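Local coordinates for putative ABC transporter, periplasmic binding protein, amino acid (PDB 2YJP) that probably delivers L-cysteine to an ABC importer, acting as its periplasmic solute-binding receptor, at residues 100-105 and 110-115. The protein carries 1 engineered substitution. Residues are numbered along the deposited sequence; the frame is centred on the assembly and turned at random.
With ZN (zinc ion), chain G.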
# COMPACT_ATOMS: atom_id res chain seq x y z
N GLU A 100 -7.05 -0.30 16.97
CA GLU A 100 -8.13 0.43 16.31
C GLU A 100 -7.65 0.69 14.85
O GLU A 100 -6.74 1.53 14.63
CB GLU A 100 -8.34 1.73 17.05
CG GLU A 100 -9.60 2.48 16.69
CD GLU A 100 -10.16 3.29 17.91
N PHE A 101 -8.22 -0.03 13.87
CA PHE A 101 -7.91 0.23 12.44
C PHE A 101 -8.70 1.40 11.84
O PHE A 101 -9.91 1.43 11.93
CB PHE A 101 -8.25 -0.97 11.58
CG PHE A 101 -7.33 -2.10 11.76
CD1 PHE A 101 -6.00 -2.02 11.35
CD2 PHE A 101 -7.77 -3.24 12.34
CE1 PHE A 101 -5.15 -3.06 11.53
CE2 PHE A 101 -6.90 -4.32 12.54
CZ PHE A 101 -5.60 -4.20 12.13
N VAL A 102 -8.01 2.33 11.20
CA VAL A 102 -8.63 3.53 10.71
C VAL A 102 -8.43 3.47 9.19
O VAL A 102 -7.30 3.39 8.69
CB VAL A 102 -7.93 4.79 11.33
CG1 VAL A 102 -8.42 6.09 10.64
CG2 VAL A 102 -8.14 4.85 12.85
N LEU A 103 -9.53 3.47 8.45
CA LEU A 103 -9.44 3.36 7.02
C LEU A 103 -8.94 4.67 6.46
O LEU A 103 -9.48 5.76 6.76
CB LEU A 103 -10.79 2.95 6.39
CG LEU A 103 -11.37 1.61 6.83
CD1 LEU A 103 -12.67 1.25 6.00
CD2 LEU A 103 -10.38 0.46 6.82
N THR A 104 -7.91 4.58 5.64
CA THR A 104 -7.25 5.77 5.17
C THR A 104 -7.19 5.80 3.65
O THR A 104 -6.62 4.87 3.11
CB THR A 104 -5.78 5.79 5.71
OG1 THR A 104 -5.79 5.57 7.12
CG2 THR A 104 -5.12 7.14 5.49
N GLU A 105 -7.73 6.82 2.97
CA GLU A 105 -7.36 7.09 1.54
C GLU A 105 -5.85 7.30 1.32
O GLU A 105 -5.13 7.78 2.23
CB GLU A 105 -8.04 8.34 1.01
CG GLU A 105 -9.58 8.32 1.22
CD GLU A 105 -10.31 9.53 0.65
OE1 GLU A 105 -9.68 10.58 0.40
OE2 GLU A 105 -11.55 9.45 0.45
N VAL A 110 -0.37 10.93 5.04
CA VAL A 110 0.51 11.88 5.66
C VAL A 110 -0.27 12.71 6.70
O VAL A 110 0.14 12.76 7.85
CB VAL A 110 1.20 12.80 4.59
CG1 VAL A 110 1.86 14.03 5.27
CG2 VAL A 110 2.21 12.01 3.77
N GLU A 111 -1.37 13.34 6.29
CA GLU A 111 -2.20 14.13 7.20
C GLU A 111 -2.66 13.39 8.49
O GLU A 111 -2.74 13.97 9.55
CB GLU A 111 -3.42 14.71 6.44
CG GLU A 111 -4.39 15.51 7.34
CD GLU A 111 -3.70 16.67 8.09
OE1 GLU A 111 -2.91 17.43 7.51
OE2 GLU A 111 -3.94 16.87 9.29
N TYR A 112 -2.95 12.11 8.39
CA TYR A 112 -3.58 11.37 9.48
C TYR A 112 -2.54 11.06 10.52
O TYR A 112 -2.81 11.08 11.71
CB TYR A 112 -4.18 10.05 8.96
CG TYR A 112 -5.62 10.12 8.46
CD1 TYR A 112 -6.16 11.22 7.92
CD2 TYR A 112 -6.43 9.08 8.54
CE1 TYR A 112 -7.48 11.23 7.47
CE2 TYR A 112 -7.72 9.10 8.07
CZ TYR A 112 -8.25 10.15 7.54
OH TYR A 112 -9.57 10.09 7.11
N VAL A 113 -1.33 10.75 10.05
CA VAL A 113 -0.24 10.47 10.96
C VAL A 113 0.31 11.78 11.52
O VAL A 113 0.68 11.84 12.69
CB VAL A 113 0.86 9.64 10.23
CG1 VAL A 113 2.06 10.35 10.07
CG2 VAL A 113 1.44 8.79 11.09
N ARG A 114 0.33 12.82 10.69
CA ARG A 114 0.85 14.11 11.12
C ARG A 114 -0.00 14.74 12.22
O ARG A 114 0.54 15.27 13.20
CB ARG A 114 0.90 15.09 9.95
CG ARG A 114 1.91 16.19 10.14
CD ARG A 114 1.54 17.53 9.51
NE ARG A 114 0.81 17.41 8.25
CZ ARG A 114 1.37 17.44 7.05
NH1 ARG A 114 2.70 17.57 6.92
NH2 ARG A 114 0.59 17.37 5.96
N SER A 115 -1.32 14.70 12.03
CA SER A 115 -2.25 15.36 12.93
C SER A 115 -2.54 14.52 14.18
O SER A 115 -3.28 14.97 15.03
CB SER A 115 -3.54 15.66 12.19
OG SER A 115 -4.15 14.44 11.86
ZN ZN G . -11.92 11.30 -0.40
O HOH W 1 -9.20 8.78 4.78
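With CG beside the backbone N (chi1 -89°), the side chain of Y112 leans out from helix 109-114 and brings ring atoms CD2 and CE2 obliquely against T104 and V102. T104 is turned to meet it: chi1 of -51° sets OG1 beside the backbone N and CG2 anti to it, and both branches touch the ring, OG1 and CG2 each 3.8 Å from Y112 CD2. The contact belongs to a β-strand–loop–α-helix unit of the parallel β-sheet in a family 3 solute-binding protein, joining the edge strand 99-103 to the helix that follows it. A long aromatic side chain suits Y112, bridging the 8.0 Å between its CA and that of T104, just past the strand. Two residues earlier, V102 adds an apolar contact, its CG1 lying 4.0 Å from Y112 CE2; the compact β-branched valine packs here while its backbone pairs with I59 and V61 of the neighbouring strand. Threonine suits the position just past the strand, since CG2 packs against the ring while OG1 donates to V102 O, from above the carbonyl plane and with a C=O...OG1 angle of 127°. That bond helps hold the rotation of the T104 side chain. No direct hydrogen bond links the two segments, yet the phenol end of Y112 is tied to the loop through one water. Beyond, the extended side chain of E105 brings both carboxylate oxygens to a zinc ion also bound by D192, while E105 N donates to that water at 3.0 Å, and the water lies 2.7 Å from Y112 OH.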